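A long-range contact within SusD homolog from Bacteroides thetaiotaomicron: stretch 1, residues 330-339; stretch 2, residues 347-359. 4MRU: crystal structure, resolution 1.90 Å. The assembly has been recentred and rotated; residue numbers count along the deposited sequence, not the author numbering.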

ATOM      1  N   VAL A 330       0.962   2.957 -12.089  1.00 19.65           N
ATOM      2  CA  VAL A 330       2.168   3.297 -12.864  1.00 18.56           C
ATOM      3  C   VAL A 330       2.001   4.629 -13.605  1.00 17.59           C
ATOM      4  O   VAL A 330       2.891   5.458 -13.592  1.00 22.64           O
ATOM      5  CB  VAL A 330       2.511   2.153 -13.850  1.00 17.61           C
ATOM      6  CG1 VAL A 330       3.537   2.590 -14.891  1.00 18.52           C
ATOM      7  CG2 VAL A 330       3.050   0.992 -13.068  1.00 18.62           C
ATOM      8  N   ALA A 331       0.810   4.869 -14.162  1.00 19.39           N
ATOM      9  CA  ALA A 331       0.527   6.135 -14.804  1.00 18.17           C
ATOM     10  C   ALA A 331       0.614   7.304 -13.810  1.00 18.25           C
ATOM     11  O   ALA A 331       1.137   8.348 -14.156  1.00 20.15           O
ATOM     12  CB  ALA A 331      -0.839   6.110 -15.502  1.00 16.06           C
ATOM     13  N   PHE A 332       0.093   7.140 -12.592  1.00 17.11           N
ATOM     14  CA  PHE A 332       0.163   8.205 -11.581  1.00 19.68           C
ATOM     15  C   PHE A 332       1.577   8.440 -11.101  1.00 17.38           C
ATOM     16  O   PHE A 332       1.980   9.572 -10.831  1.00 19.01           O
ATOM     17  CB  PHE A 332      -0.782   7.911 -10.403  1.00 18.25           C
ATOM     18  CG  PHE A 332      -2.227   8.031 -10.769  1.00 16.66           C
ATOM     19  CD1 PHE A 332      -2.723   9.205 -11.321  1.00 16.38           C
ATOM     20  CD2 PHE A 332      -3.101   6.995 -10.540  1.00 19.39           C
ATOM     21  CE1 PHE A 332      -4.067   9.313 -11.645  1.00 17.75           C
ATOM     22  CE2 PHE A 332      -4.451   7.086 -10.862  1.00 18.80           C
ATOM     23  CZ  PHE A 332      -4.948   8.263 -11.388  1.00 19.72           C
ATOM     24  N   LEU A 333       2.381   7.388 -11.056  1.00 19.70           N
ATOM     25  CA  LEU A 333       3.799   7.541 -10.733  1.00 18.89           C
ATOM     26  C   LEU A 333       4.503   8.337 -11.834  1.00 20.00           C
ATOM     27  O   LEU A 333       5.301   9.226 -11.559  1.00 16.64           O
ATOM     28  CB  LEU A 333       4.470   6.178 -10.536  1.00 19.18           C
ATOM     29  CG  LEU A 333       4.093   5.465  -9.223  1.00 20.25           C
ATOM     30  CD1 LEU A 333       4.413   3.982  -9.288  1.00 19.48           C
ATOM     31  CD2 LEU A 333       4.826   6.112  -8.070  1.00 17.94           C
ATOM     32  N   ARG A 334       4.241   7.995 -13.077  1.00 18.33           N
ATOM     33  CA  ARG A 334       4.809   8.741 -14.189  1.00 18.55           C
ATOM     34  C   ARG A 334       4.304  10.187 -14.190  1.00 16.91           C
ATOM     35  O   ARG A 334       5.063  11.088 -14.518  1.00 16.32           O
ATOM     36  CB  ARG A 334       4.524   8.035 -15.529  1.00 16.69           C
ATOM     37  CG  ARG A 334       5.300   6.737 -15.637  1.00 18.93           C
ATOM     38  CD  ARG A 334       4.887   5.914 -16.818  1.00 23.00           C
ATOM     39  NE  ARG A 334       5.558   6.346 -18.036  1.00 20.63           N
ATOM     40  CZ  ARG A 334       5.353   5.775 -19.208  1.00 22.53           C
ATOM     41  NH1 ARG A 334       4.482   4.780 -19.316  1.00 21.92           N
ATOM     42  NH2 ARG A 334       6.036   6.180 -20.272  1.00 22.09           N
ATOM     43  N   ALA A 335       3.041  10.424 -13.816  1.00 17.19           N
ATOM     44  CA  ALA A 335       2.545  11.780 -13.755  1.00 17.22           C
ATOM     45  C   ALA A 335       3.339  12.615 -12.762  1.00 18.02           C
ATOM     46  O   ALA A 335       3.678  13.739 -13.062  1.00 19.87           O
ATOM     47  CB  ALA A 335       1.042  11.837 -13.400  1.00 18.72           C
ATOM     48  N   GLU A 336       3.522  12.092 -11.557  1.00 17.23           N
ATOM     49  CA  GLU A 336       4.352  12.771 -10.528  1.00 18.30           C
ATOM     50  C   GLU A 336       5.780  12.995 -11.002  1.00 18.57           C
ATOM     51  O   GLU A 336       6.349  14.103 -10.862  1.00 18.32           O
ATOM     52  CB  GLU A 336       4.358  11.976  -9.230  1.00 16.44           C
ATOM     53  CG  GLU A 336       5.241  12.635  -8.188  1.00 18.65           C
ATOM     54  CD  GLU A 336       5.239  11.955  -6.835  1.00 19.50           C
ATOM     55  OE1 GLU A 336       4.466  10.992  -6.654  1.00 19.62           O
ATOM     56  OE2 GLU A 336       6.021  12.380  -5.958  1.00 20.63           O
ATOM     57  N   GLY A 337       6.373  11.946 -11.576  1.00 20.54           N
ATOM     58  CA  GLY A 337       7.726  12.059 -12.113  1.00 19.87           C
ATOM     59  C   GLY A 337       7.817  13.217 -13.101  1.00 20.39           C
ATOM     60  O   GLY A 337       8.755  14.037 -13.061  1.00 20.72           O
ATOM     61  N   ALA A 338       6.847  13.276 -14.012  1.00 18.78           N
ATOM     62  CA  ALA A 338       6.839  14.278 -15.042  1.00 21.40           C
ATOM     63  C   ALA A 338       6.678  15.701 -14.442  1.00 21.59           C
ATOM     64  O   ALA A 338       7.360  16.633 -14.851  1.00 20.11           O
ATOM     65  CB  ALA A 338       5.749  13.981 -16.078  1.00 18.98           C
ATOM     66  N   LEU A 339       5.808  15.818 -13.446  1.00 23.27           N
ATOM     67  CA  LEU A 339       5.622  17.055 -12.745  1.00 23.65           C
ATOM     68  C   LEU A 339       6.922  17.502 -12.086  1.00 22.73           C
ATOM     69  O   LEU A 339       7.197  18.691 -12.010  1.00 22.00           O
ATOM     70  CB  LEU A 339       4.517  16.902 -11.714  1.00 21.81           C
ATOM     71  CG  LEU A 339       3.982  18.202 -11.153  1.00 21.79           C
ATOM     72  CD1 LEU A 339       3.224  19.042 -12.189  1.00 24.31           C
ATOM     73  CD2 LEU A 339       3.074  17.903  -9.984  1.00 21.33           C
ATOM     74  N   GLU A 347       3.786  14.001 -20.877  1.00 20.44           N
ATOM     75  CA  GLU A 347       3.359  15.108 -20.034  1.00 22.79           C
ATOM     76  C   GLU A 347       2.614  14.678 -18.761  1.00 20.74           C
ATOM     77  O   GLU A 347       1.819  13.756 -18.790  1.00 20.50           O
ATOM     78  CB  GLU A 347       2.441  16.025 -20.835  1.00 27.69           C
ATOM     79  CG  GLU A 347       3.135  16.727 -21.988  1.00 34.55           C
ATOM     80  CD  GLU A 347       4.023  17.865 -21.532  1.00 46.80           C
ATOM     81  OE1 GLU A 347       3.758  18.446 -20.452  1.00 52.86           O
ATOM     82  OE2 GLU A 347       4.975  18.183 -22.265  1.00 63.30           O
ATOM     83  N   ALA A 348       2.869  15.388 -17.655  1.00 19.50           N
ATOM     84  CA  ALA A 348       2.217  15.133 -16.371  1.00 20.42           C
ATOM     85  C   ALA A 348       0.700  15.065 -16.474  1.00 21.76           C
ATOM     86  O   ALA A 348       0.119  14.106 -15.972  1.00 18.49           O
ATOM     87  CB  ALA A 348       2.621  16.194 -15.357  1.00 21.16           C
ATOM     88  N   LYS A 349       0.056  16.030 -17.145  1.00 20.45           N
ATOM     89  CA  LYS A 349      -1.411  15.980 -17.281  1.00 19.35           C
ATOM     90  C   LYS A 349      -1.895  14.720 -18.026  1.00 20.83           C
ATOM     91  O   LYS A 349      -2.892  14.110 -17.654  1.00 20.40           O
ATOM     92  CB  LYS A 349      -1.960  17.211 -18.007  1.00 22.18           C
ATOM     93  CG  LYS A 349      -3.474  17.219 -18.215  1.00 21.19           C
ATOM     94  CD  LYS A 349      -3.926  18.342 -19.108  1.00 20.87           C
ATOM     95  CE  LYS A 349      -5.446  18.403 -19.188  1.00 22.08           C
ATOM     96  NZ  LYS A 349      -5.945  19.515 -20.030  1.00 23.61           N
ATOM     97  N   ASP A 350      -1.184  14.354 -19.103  1.00 19.89           N
ATOM     98  CA  ASP A 350      -1.568  13.187 -19.878  1.00 21.37           C
ATOM     99  C   ASP A 350      -1.467  11.888 -19.062  1.00 20.18           C
ATOM    100  O   ASP A 350      -2.357  11.050 -19.129  1.00 17.56           O
ATOM    101  CB  ASP A 350      -0.743  13.107 -21.154  1.00 21.50           C
ATOM    102  CG  ASP A 350      -1.060  14.269 -22.083  1.00 26.91           C
ATOM    103  OD1 ASP A 350      -2.176  14.833 -21.953  1.00 29.29           O
ATOM    104  OD2 ASP A 350      -0.211  14.634 -22.903  1.00 27.53           O
ATOM    105  N   PHE A 351      -0.390  11.740 -18.299  1.00 19.28           N
ATOM    106  CA  PHE A 351      -0.261  10.564 -17.416  1.00 20.41           C
ATOM    107  C   PHE A 351      -1.340  10.551 -16.350  1.00 19.54           C
ATOM    108  O   PHE A 351      -1.874   9.498 -16.031  1.00 19.41           O
ATOM    109  CB  PHE A 351       1.111  10.516 -16.751  1.00 19.74           C
ATOM    110  CG  PHE A 351       2.221  10.090 -17.692  1.00 18.89           C
ATOM    111  CD1 PHE A 351       2.124   8.902 -18.406  1.00 18.64           C
ATOM    112  CD2 PHE A 351       3.342  10.870 -17.861  1.00 19.51           C
ATOM    113  CE1 PHE A 351       3.139   8.492 -19.271  1.00 20.25           C
ATOM    114  CE2 PHE A 351       4.367  10.479 -18.737  1.00 21.20           C
ATOM    115  CZ  PHE A 351       4.258   9.292 -19.458  1.00 21.14           C
ATOM    116  N   TYR A 352      -1.642  11.724 -15.794  1.00 19.86           N
ATOM    117  CA  TYR A 352      -2.686  11.833 -14.800  1.00 19.72           C
ATOM    118  C   TYR A 352      -4.012  11.382 -15.383  1.00 19.66           C
ATOM    119  O   TYR A 352      -4.722  10.542 -14.796  1.00 18.79           O
ATOM    120  CB  TYR A 352      -2.788  13.284 -14.287  1.00 20.13           C
ATOM    121  CG  TYR A 352      -3.978  13.585 -13.387  1.00 18.47           C
ATOM    122  CD1 TYR A 352      -4.013  13.148 -12.061  1.00 19.29           C
ATOM    123  CD2 TYR A 352      -5.044  14.321 -13.850  1.00 18.63           C
ATOM    124  CE1 TYR A 352      -5.081  13.431 -11.248  1.00 17.51           C
ATOM    125  CE2 TYR A 352      -6.102  14.638 -13.037  1.00 18.42           C
ATOM    126  CZ  TYR A 352      -6.121  14.182 -11.738  1.00 16.97           C
ATOM    127  OH  TYR A 352      -7.182  14.520 -10.962  1.00 17.57           O
ATOM    128  N   GLU A 353      -4.344  11.915 -16.542  1.00 20.05           N
ATOM    129  CA  GLU A 353      -5.635  11.586 -17.162  1.00 20.06           C
ATOM    130  C   GLU A 353      -5.694  10.126 -17.556  1.00 21.25           C
ATOM    131  O   GLU A 353      -6.725   9.478 -17.360  1.00 18.41           O
ATOM    132  CB  GLU A 353      -5.899  12.499 -18.348  1.00 22.70           C
ATOM    133  CG  GLU A 353      -6.139  13.899 -17.876  1.00 20.53           C
ATOM    134  CD  GLU A 353      -6.893  14.778 -18.865  1.00 25.80           C
ATOM    135  OE1 GLU A 353      -6.759  14.606 -20.108  1.00 22.52           O
ATOM    136  OE2 GLU A 353      -7.624  15.652 -18.363  1.00 22.60           O
ATOM    137  N   THR A 354      -4.579   9.614 -18.081  1.00 20.08           N
ATOM    138  CA  THR A 354      -4.461   8.206 -18.414  1.00 21.20           C
ATOM    139  C   THR A 354      -4.598   7.299 -17.166  1.00 19.26           C
ATOM    140  O   THR A 354      -5.258   6.280 -17.220  1.00 20.89           O
ATOM    141  CB  THR A 354      -3.120   7.954 -19.134  1.00 23.04           C
ATOM    142  OG1 THR A 354      -3.140   8.653 -20.365  1.00 22.02           O
ATOM    143  CG2 THR A 354      -2.884   6.486 -19.355  1.00 22.61           C
ATOM    144  N   GLY A 355      -4.064   7.713 -16.037  1.00 19.13           N
ATOM    145  CA  GLY A 355      -4.203   6.950 -14.817  1.00 19.98           C
ATOM    146  C   GLY A 355      -5.645   6.825 -14.391  1.00 20.60           C
ATOM    147  O   GLY A 355      -6.090   5.756 -13.999  1.00 20.50           O
ATOM    148  N   VAL A 356      -6.392   7.925 -14.482  1.00 18.38           N
ATOM    149  CA  VAL A 356      -7.785   7.903 -14.098  1.00 19.11           C
ATOM    150  C   VAL A 356      -8.555   6.977 -15.070  1.00 19.20           C
ATOM    151  O   VAL A 356      -9.382   6.156 -14.668  1.00 22.45           O
ATOM    152  CB  VAL A 356      -8.397   9.316 -14.102  1.00 19.24           C
ATOM    153  CG1 VAL A 356      -9.894   9.251 -13.857  1.00 22.37           C
ATOM    154  CG2 VAL A 356      -7.734  10.185 -13.046  1.00 21.65           C
ATOM    155  N   LYS A 357      -8.327   7.171 -16.348  1.00 17.30           N
ATOM    156  CA  LYS A 357      -8.983   6.352 -17.395  1.00 18.83           C
ATOM    157  C   LYS A 357      -8.727   4.843 -17.229  1.00 20.30           C
ATOM    158  O   LYS A 357      -9.641   4.013 -17.395  1.00 21.25           O
ATOM    159  CB  LYS A 357      -8.575   6.823 -18.776  1.00 19.30           C
ATOM    160  CG  LYS A 357      -9.270   8.135 -19.160  1.00 21.15           C
ATOM    161  CD  LYS A 357      -8.921   8.597 -20.580  1.00 24.53           C
ATOM    162  CE  LYS A 357      -7.465   9.019 -20.652  1.00 32.06           C
ATOM    163  NZ  LYS A 357      -7.205   9.871 -21.863  1.00 33.80           N
ATOM    164  N   LEU A 358      -7.487   4.498 -16.972  1.00 18.50           N
ATOM    165  CA  LEU A 358      -7.095   3.127 -16.717  1.00 20.10           C
ATOM    166  C   LEU A 358      -7.783   2.562 -15.490  1.00 18.63           C
ATOM    167  O   LEU A 358      -8.173   1.405 -15.506  1.00 20.27           O
ATOM    168  CB  LEU A 358      -5.580   3.012 -16.522  1.00 17.90           C
ATOM    169  CG  LEU A 358      -4.766   3.167 -17.793  1.00 20.77           C
ATOM    170  CD1 LEU A 358      -3.294   3.363 -17.477  1.00 19.33           C
ATOM    171  CD2 LEU A 358      -4.948   1.975 -18.712  1.00 21.45           C
ATOM    172  N   SER A 359      -7.876   3.337 -14.410  1.00 20.52           N
ATOM    173  CA  SER A 359      -8.591   2.838 -13.228  1.00 19.12           C
ATOM    174  C   SER A 359     -10.076   2.610 -13.545  1.00 20.25           C
ATOM    175  O   SER A 359     -10.635   1.613 -13.144  1.00 17.57           O
ATOM    176  CB  SER A 359      -8.428   3.781 -12.050  1.00 19.17           C
ATOM    177  OG  SER A 359      -9.254   3.436 -10.977  1.00 17.40           O
TER

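This contact is a tightly packed antiparallel helix pair, held together by small residues and two phenylalanine rings, with no hydrogen bond passing between the stretches. The helix of residues 330-339 and the helix of residues 348-359 run at 164° to each other. Their axes approach to 7.6 Å, which is close for two helices. Alanine and glycine lie where the backbones come closest. The CA atoms of Ala335 and Ala348 are 4.3 Å apart, and those of Ala331 and Gly355 are 4.8 Å apart. The two stretches together bury 560 Å².

Phe351 has the largest area covered by the opposite stretch. Its side chain is a knob in a hole formed by Ala331, Arg334, Ala335 and Ala338. Phe351 CB lies 3.4 Å from Ala331 O and 3.6 Å from Ala335 CB, so the base of the side chain rests against the backbone and a methyl group of the first helix. Its ring extends along Arg334. Arg334 CB stands over one ring face, 3.7 Å from the centroid of the Phe351 ring and 8° off the ring normal. This is a CH-pi contact with almost ideal placement. Further out, Arg334 NE is 3.5 Å from Phe351 CE1, and that carbon lies over one face of the guanidinium. The guanidinium nitrogens form their hydrogen bonds elsewhere in the structure. Ala338 CB meets the Phe351 ring at its edge, 4.3 Å from Phe351 CD2.

Ala331 is the reciprocal knob. Its methyl group sits among Phe351, Thr354, Gly355 and Leu358. The closest approach of this methyl is Ala331 CB to Gly355 CA, at 3.5 Å. Leu358 CD1 is more distant, 4.2 Å from Ala331 CB.

Phe332 reaches the second helix differently. Its CA-to-CB bond points sideways, but the end of the ring comes nearer. The ring lies against the backbone of the other helix: Phe332 CZ is 3.4 Å from Gly355 C, and Phe332 CE1 is 3.4 Å from Tyr352 O. Gly355 CA lies over one face, 4.0 Å from the centroid of the Phe332 ring, in a second CH-pi contact. The lack of a side chain at Gly355 matters here. An ideal CB on Gly355 would fall 2.8 Å from Phe332 CE1, a clash, and 3.5 Å from Ala331 CB. Side chains complete the Phe332 packing, with Phe332 CZ 3.8 Å from Val356 CG2 and Phe332 CE1 3.9 Å from Tyr352 CD1.

Ala348, at the start of the second helix, packs near the end of stretch 1. Ala348 CB is 3.5 Å from Ala335 O, 3.9 Å from Ala338 CB and 4.2 Å from Leu339 CB. Ala335 O already accepts a helical hydrogen bond from Leu339 N, at 3.0 Å. Likewise, Ala331 O accepts one from Ala335 N, at 2.8 Å. The backbone groups that meet these side chains therefore have partners within their own helix, and the contact itself is mainly one of close packing.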